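Local coordinates for eukaryotic translation initiation factor 4 gamma 5 (Trypanosoma cruzi, PDB 6OZU), which probably serves as a scaffold subunit in translation initiation, its MIF4G domain being the kind of module through which eIF4G proteins bind eIF4A helicases, at residues T98-A102 against N135-L139; R5-V11 against D45-I50; M26-T31 against K68-L73. All coordinates share one frame. Residue numbers count along the deposited sequence, not the author numbering.

Contact 1. Residues T98-A102 against N135-L139; sequences TFENA and NINFL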
# COMPACT_ATOMS: atom_id res chain seq x y z
N THR A 98 -3.20 8.82 3.96
CA THR A 98 -3.47 8.19 2.68
C THR A 98 -4.59 7.13 2.74
O THR A 98 -5.45 7.10 1.85
CB THR A 98 -2.17 7.56 2.17
OG1 THR A 98 -1.21 8.60 2.01
CG2 THR A 98 -2.33 6.79 0.85
N PHE A 99 -4.53 6.21 3.74
CA PHE A 99 -5.50 5.11 3.77
C PHE A 99 -6.77 5.49 4.54
O PHE A 99 -7.82 4.91 4.27
CB PHE A 99 -4.87 3.77 4.20
CG PHE A 99 -3.73 3.42 3.26
CD1 PHE A 99 -3.96 3.23 1.90
CD2 PHE A 99 -2.41 3.42 3.71
CE1 PHE A 99 -2.90 3.00 1.01
CE2 PHE A 99 -1.34 3.18 2.81
CZ PHE A 99 -1.60 2.97 1.48
N GLU A 100 -6.70 6.56 5.35
CA GLU A 100 -7.88 7.12 6.03
C GLU A 100 -8.74 7.83 4.96
O GLU A 100 -9.97 7.73 4.98
CB GLU A 100 -7.47 8.14 7.07
CG GLU A 100 -7.81 7.80 8.50
CD GLU A 100 -7.48 8.94 9.45
OE1 GLU A 100 -8.29 9.90 9.52
OE2 GLU A 100 -6.40 8.91 10.08
N ASN A 101 -8.07 8.55 4.03
CA ASN A 101 -8.68 9.24 2.89
C ASN A 101 -9.35 8.21 2.01
O ASN A 101 -10.53 8.39 1.68
CB ASN A 101 -7.64 10.01 2.06
CG ASN A 101 -7.08 11.25 2.69
OD1 ASN A 101 -7.63 11.82 3.63
ND2 ASN A 101 -5.95 11.69 2.18
N ALA A 102 -8.60 7.13 1.63
CA ALA A 102 -9.11 6.04 0.81
C ALA A 102 -10.36 5.41 1.45
O ALA A 102 -11.34 5.23 0.74
CB ALA A 102 -8.04 5.00 0.56
N ASN A 135 -4.48 3.48 -4.73
CA ASN A 135 -4.25 3.41 -3.28
C ASN A 135 -3.88 2.01 -2.84
O ASN A 135 -2.90 1.83 -2.10
CB ASN A 135 -5.49 3.87 -2.51
CG ASN A 135 -5.67 5.36 -2.47
OD1 ASN A 135 -6.67 5.90 -2.93
ND2 ASN A 135 -4.71 6.06 -1.92
N ILE A 136 -4.69 1.03 -3.27
CA ILE A 136 -4.53 -0.40 -3.00
C ILE A 136 -3.19 -0.90 -3.57
O ILE A 136 -2.47 -1.59 -2.86
CB ILE A 136 -5.76 -1.23 -3.47
CG1 ILE A 136 -7.11 -0.61 -2.99
CG2 ILE A 136 -5.64 -2.70 -3.03
CD1 ILE A 136 -7.37 -0.54 -1.42
N ASN A 137 -2.82 -0.47 -4.79
CA ASN A 137 -1.51 -0.82 -5.36
C ASN A 137 -0.39 -0.31 -4.41
O ASN A 137 0.44 -1.10 -3.94
CB ASN A 137 -1.33 -0.26 -6.79
CG ASN A 137 0.00 -0.61 -7.44
OD1 ASN A 137 0.49 -1.75 -7.35
ND2 ASN A 137 0.62 0.36 -8.10
N PHE A 138 -0.44 0.98 -4.07
CA PHE A 138 0.50 1.61 -3.16
C PHE A 138 0.60 0.85 -1.82
O PHE A 138 1.72 0.55 -1.40
CB PHE A 138 0.14 3.07 -2.98
CG PHE A 138 1.14 3.90 -2.18
CD1 PHE A 138 2.51 3.72 -2.34
CD2 PHE A 138 0.70 4.89 -1.32
CE1 PHE A 138 3.42 4.51 -1.64
CE2 PHE A 138 1.62 5.69 -0.64
CZ PHE A 138 2.97 5.48 -0.80
N LEU A 139 -0.55 0.47 -1.20
CA LEU A 139 -0.57 -0.30 0.06
C LEU A 139 0.25 -1.61 -0.06
O LEU A 139 1.01 -1.93 0.86
CB LEU A 139 -2.02 -0.62 0.50
CG LEU A 139 -2.18 -1.36 1.86
CD1 LEU A 139 -1.93 -0.42 3.06
CD2 LEU A 139 -3.54 -1.99 1.98
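Thr98 opens the interface by turning its methyl group to the neighbouring helix, where CG2 lies 4.2 Å from Phe138 CD2, near the plane and at the edge of that ring. Its hydroxyl is instead hydrogen-bonded to the backbone oxygen of Gln94, one turn earlier. Phe99 follows and has more of its surface covered by the other segment than any other residue here. Leu139 CD1 sits over one face of its ring in a CH-pi contact, 3.8 Å from the centroid and 16° off the normal, while CZ of Phe99 approaches Phe138 CD2 at 4.1 Å. At the ring edge, Phe99 CE1 is 3.3 Å from the backbone oxygen of Asn135, which already accepts the helical bond from Leu139 N (2.9 Å). Helices 82-112 and 118-144 form an antiparallel hairpin of the kind repeated in the all-helical MIF4G fold, crossing here at -146° with local axes 10.9 Å apart; Val152 and Val156 of helix 150-162 also touch Phe99. One turn after Thr98, Ala102 points its methyl at the other helix, placing CB 3.9 Å from CG of Asn135; the closest CA pair of the two segments is Ala102 and Asn135, 6.9 Å apart.

Contact 2. Residues R5-V11 against D45-I50; sequences RKLHNEV and DVIQVI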
# COMPACT_ATOMS: atom_id res chain seq x y z
N ARG A 5 10.22 25.75 -2.57
CA ARG A 5 11.24 25.12 -1.75
C ARG A 5 12.27 24.37 -2.62
O ARG A 5 11.89 23.64 -3.54
CB ARG A 5 10.59 24.17 -0.72
CG ARG A 5 11.56 23.50 0.26
CD ARG A 5 10.94 22.30 0.95
NE ARG A 5 10.18 22.69 2.14
CZ ARG A 5 8.86 22.83 2.19
NH1 ARG A 5 8.12 22.63 1.10
NH2 ARG A 5 8.26 23.17 3.32
N LYS A 6 13.57 24.56 -2.30
CA LYS A 6 14.72 23.96 -2.98
C LYS A 6 14.73 22.42 -2.84
O LYS A 6 14.79 21.72 -3.86
CB LYS A 6 16.04 24.57 -2.46
N LEU A 7 14.61 21.91 -1.59
CA LEU A 7 14.57 20.47 -1.28
C LEU A 7 13.36 19.76 -1.91
O LEU A 7 13.47 18.58 -2.27
CB LEU A 7 14.64 20.24 0.23
CG LEU A 7 14.78 18.80 0.74
CD1 LEU A 7 16.21 18.29 0.57
CD2 LEU A 7 14.36 18.70 2.17
N HIS A 8 12.22 20.47 -2.05
CA HIS A 8 10.97 19.96 -2.64
C HIS A 8 11.17 19.56 -4.10
O HIS A 8 10.82 18.44 -4.49
CB HIS A 8 9.86 21.04 -2.51
CG HIS A 8 8.57 20.70 -3.20
ND1 HIS A 8 7.54 20.07 -2.53
CD2 HIS A 8 8.18 20.96 -4.47
CE1 HIS A 8 6.56 19.94 -3.42
NE2 HIS A 8 6.91 20.45 -4.60
N ASN A 9 11.72 20.48 -4.91
CA ASN A 9 11.94 20.31 -6.35
C ASN A 9 12.97 19.24 -6.68
O ASN A 9 12.79 18.51 -7.66
CB ASN A 9 12.29 21.66 -7.01
CG ASN A 9 11.29 22.78 -6.79
OD1 ASN A 9 10.07 22.60 -6.90
ND2 ASN A 9 11.77 23.97 -6.50
N GLU A 10 14.05 19.14 -5.86
CA GLU A 10 15.13 18.16 -6.04
C GLU A 10 14.62 16.72 -5.91
O GLU A 10 15.03 15.85 -6.69
CB GLU A 10 16.29 18.45 -5.08
CG GLU A 10 17.18 19.60 -5.53
CD GLU A 10 18.32 19.99 -4.61
OE1 GLU A 10 18.11 20.02 -3.37
OE2 GLU A 10 19.42 20.30 -5.12
N VAL A 11 13.69 16.48 -4.95
CA VAL A 11 13.05 15.18 -4.75
C VAL A 11 12.18 14.89 -5.97
O VAL A 11 12.24 13.78 -6.50
CB VAL A 11 12.27 15.11 -3.41
CG1 VAL A 11 11.38 13.86 -3.32
CG2 VAL A 11 13.23 15.19 -2.23
N ASP A 45 7.46 17.25 4.03
CA ASP A 45 7.16 17.59 2.65
C ASP A 45 7.72 16.54 1.69
O ASP A 45 7.01 16.15 0.77
CB ASP A 45 7.71 18.98 2.31
CG ASP A 45 7.38 19.44 0.92
OD1 ASP A 45 6.25 19.92 0.71
OD2 ASP A 45 8.25 19.30 0.04
N VAL A 46 8.96 16.06 1.92
CA VAL A 46 9.60 15.02 1.11
C VAL A 46 8.75 13.75 1.11
O VAL A 46 8.53 13.15 0.06
CB VAL A 46 11.07 14.73 1.56
CG1 VAL A 46 11.65 13.50 0.85
CG2 VAL A 46 11.96 15.94 1.35
N ILE A 47 8.26 13.35 2.30
CA ILE A 47 7.45 12.15 2.47
C ILE A 47 6.08 12.36 1.81
O ILE A 47 5.65 11.47 1.08
CB ILE A 47 7.41 11.67 3.96
CG1 ILE A 47 8.83 11.43 4.52
CG2 ILE A 47 6.52 10.43 4.16
CD1 ILE A 47 9.76 10.50 3.71
N GLN A 48 5.47 13.56 1.98
CA GLN A 48 4.18 13.95 1.39
C GLN A 48 4.26 13.90 -0.15
O GLN A 48 3.36 13.35 -0.79
CB GLN A 48 3.76 15.35 1.90
CG GLN A 48 2.40 15.85 1.38
CD GLN A 48 1.27 15.74 2.39
OE1 GLN A 48 1.38 16.17 3.55
NE2 GLN A 48 0.14 15.19 1.97
N VAL A 49 5.35 14.43 -0.73
CA VAL A 49 5.61 14.46 -2.18
C VAL A 49 5.65 13.05 -2.78
O VAL A 49 4.94 12.79 -3.75
CB VAL A 49 6.88 15.31 -2.51
CG1 VAL A 49 7.44 15.00 -3.90
CG2 VAL A 49 6.57 16.79 -2.39
N ILE A 50 6.46 12.16 -2.19
CA ILE A 50 6.60 10.78 -2.66
C ILE A 50 5.25 10.05 -2.55
O ILE A 50 4.84 9.38 -3.50
CB ILE A 50 7.77 10.04 -1.95
CG1 ILE A 50 9.12 10.81 -2.12
CG2 ILE A 50 7.88 8.58 -2.42
CD1 ILE A 50 10.24 10.43 -1.20
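Asp45 is the polar centre of this contact, its carboxylate answering two basic side chains from the start of the chain. His8 donates from ND1 to Asp45 OD2 at 2.8 Å with an N-H...O angle of 156°, and the same nitrogen makes a weak second bond to Asp45 OD1 at 3.5 Å. Arg5 adds a salt bridge, NH1 to Asp45 OD1 at 3.3 Å, but OD1 sits off the plane of the guanidinium, which makes this an electrostatic pairing and not a directed hydrogen bond. The backbone oxygen of Asp45 is satisfied separately by Val49 N at 2.8 Å. Beside this polar cluster the helices meet through aliphatic groups: Leu7 CD2 rests 3.7 Å from Val46 CG2, and Val11 reaches Val46 (CG2 to CG1, 3.9 Å), Val49 (CG1 to CG1, 4.1 Å) and Ile50 (CG1 to CG1, 4.0 Å). Leu33, in the loop after helix 23-31, also touches Val11. The local axes run 9.8 Å apart at 32°, so helices 6-17 and 40-53 lie side by side in roughly the same direction, an arrangement typical of the stacked helical repeats of HEAT-like MIF4G domains.

Contact 3. Residues M26-T31 against K68-L73; sequences MKEELT and KLVVSL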
# COMPACT_ATOMS: atom_id res chain seq x y z
N MET A 26 19.95 7.17 -8.57
CA MET A 26 18.86 7.91 -7.94
C MET A 26 18.90 7.78 -6.41
O MET A 26 18.65 8.77 -5.70
CB MET A 26 17.50 7.51 -8.55
CG MET A 26 17.34 7.95 -10.01
SD MET A 26 17.73 9.69 -10.32
CE MET A 26 19.34 9.55 -11.14
N LYS A 27 19.26 6.58 -5.92
CA LYS A 27 19.45 6.27 -4.51
C LYS A 27 20.61 7.12 -3.97
O LYS A 27 20.48 7.68 -2.87
CB LYS A 27 19.76 4.78 -4.31
CG LYS A 27 18.53 3.89 -4.36
CD LYS A 27 18.92 2.44 -4.20
CE LYS A 27 17.72 1.56 -4.08
NZ LYS A 27 18.06 0.16 -4.43
N GLU A 28 21.72 7.23 -4.74
CA GLU A 28 22.86 8.02 -4.28
C GLU A 28 22.59 9.53 -4.40
O GLU A 28 23.08 10.28 -3.56
CB GLU A 28 24.21 7.60 -4.90
CG GLU A 28 24.35 7.74 -6.40
CD GLU A 28 25.47 6.91 -7.03
OE1 GLU A 28 26.20 7.46 -7.89
OE2 GLU A 28 25.61 5.73 -6.65
N GLU A 29 21.75 9.97 -5.39
CA GLU A 29 21.34 11.38 -5.52
C GLU A 29 20.48 11.82 -4.32
O GLU A 29 20.60 12.96 -3.87
CB GLU A 29 20.58 11.62 -6.83
CG GLU A 29 21.48 11.95 -8.00
CD GLU A 29 20.81 12.71 -9.13
OE1 GLU A 29 21.08 12.38 -10.31
OE2 GLU A 29 20.03 13.65 -8.85
N LEU A 30 19.63 10.91 -3.80
CA LEU A 30 18.76 11.14 -2.65
C LEU A 30 19.57 11.22 -1.36
O LEU A 30 19.36 12.15 -0.58
CB LEU A 30 17.66 10.07 -2.58
CG LEU A 30 16.58 10.22 -1.49
CD1 LEU A 30 15.66 11.41 -1.76
CD2 LEU A 30 15.74 8.98 -1.41
N THR A 31 20.54 10.29 -1.16
CA THR A 31 21.41 10.30 0.03
C THR A 31 22.28 11.56 0.05
O THR A 31 22.59 12.07 1.13
CB THR A 31 22.22 9.00 0.21
OG1 THR A 31 23.22 8.91 -0.81
CG2 THR A 31 21.34 7.74 0.26
N LYS A 68 11.15 2.07 -3.35
CA LYS A 68 12.55 1.64 -3.18
C LYS A 68 13.49 2.79 -2.77
O LYS A 68 14.55 2.54 -2.18
CB LYS A 68 13.07 0.93 -4.43
CG LYS A 68 12.65 -0.53 -4.51
CD LYS A 68 13.09 -1.18 -5.81
CE LYS A 68 12.44 -2.52 -6.01
NZ LYS A 68 10.98 -2.41 -6.19
N LEU A 69 13.10 4.05 -3.09
CA LEU A 69 13.85 5.26 -2.75
C LEU A 69 13.64 5.58 -1.27
O LEU A 69 14.56 6.02 -0.61
CB LEU A 69 13.44 6.46 -3.63
CG LEU A 69 13.95 6.48 -5.07
CD1 LEU A 69 13.26 7.57 -5.88
CD2 LEU A 69 15.47 6.66 -5.14
N VAL A 70 12.41 5.30 -0.76
CA VAL A 70 12.02 5.50 0.64
C VAL A 70 12.76 4.48 1.52
O VAL A 70 13.24 4.85 2.59
CB VAL A 70 10.47 5.48 0.82
CG1 VAL A 70 10.08 5.62 2.30
CG2 VAL A 70 9.80 6.58 -0.01
N VAL A 71 12.90 3.22 1.04
CA VAL A 71 13.65 2.15 1.74
C VAL A 71 15.12 2.59 1.86
O VAL A 71 15.71 2.48 2.94
CB VAL A 71 13.53 0.77 1.04
CG1 VAL A 71 14.40 -0.29 1.73
CG2 VAL A 71 12.08 0.30 0.99
N SER A 72 15.67 3.13 0.75
CA SER A 72 17.04 3.63 0.62
C SER A 72 17.32 4.75 1.64
O SER A 72 18.35 4.75 2.32
CB SER A 72 17.27 4.12 -0.81
OG SER A 72 18.56 4.67 -0.97
N LEU A 73 16.35 5.69 1.74
CA LEU A 73 16.36 6.85 2.62
C LEU A 73 16.39 6.44 4.09
O LEU A 73 17.15 7.03 4.84
CB LEU A 73 15.15 7.74 2.27
CG LEU A 73 14.84 8.97 3.11
CD1 LEU A 73 15.99 9.96 3.09
CD2 LEU A 73 13.57 9.65 2.60
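This is a mainly apolar helix-helix packing in the N-terminal part of the MIF4G helical repeat fold, where the short helix 23-31 lies against helix 63-76. Their local axes cross at -47° and approach to 9.7 Å, with CA of Lys27 6.0 Å from CA of Leu69. Leu30 points into the other helix: its CD2 lies 3.9 Å from Leu73 CB and 4.1 Å from Leu69 CB, and Leu30 CD2 is 3.3 Å from Leu69 O. Leu69 in turn sends CD2 to within 4.1 Å of Met26 CB, while Ile14 and Leu15 of helix 6-17 close in on the same leucine. Towards the solvent the aliphatic part of Lys27 takes over, with CE 3.8 Å from the backbone oxygen of Lys68. The Lys68 amine turns elsewhere, to a hydrogen bond with His145. Within its own helix, Thr31 OG1 donates to Glu28 O (3.1 Å), and Lys27 CG lies 3.5 Å from Ser72 OG.

In the fold
Contacts 2 and 3 join alternate helices of the N-terminal repeats, 6-17 with 40-53 and 23-31 with 63-76, so their segments interleave along the chain; the two contact centres are about 13 Å apart. They meet where Ile50 CG2 packs 3.7 Å from Val70 CG2 and Ile47 CD1 lies 4.1 Å from Leu73 CD2. Contact 1 sits nearer the chain centre (about 6 Å, against 20 and 19 Å). Its nearest atoms are about 5 Å from contact 2 and 7 Å from contact 3, but Ile87 and Ile91 of helix 82-112 reach Ile47 of contact 2 and Leu73 and Val70 of contact 3. A sulfate, probably from the crystallisation liquor, makes a long, weak ion pair with Lys27 NZ.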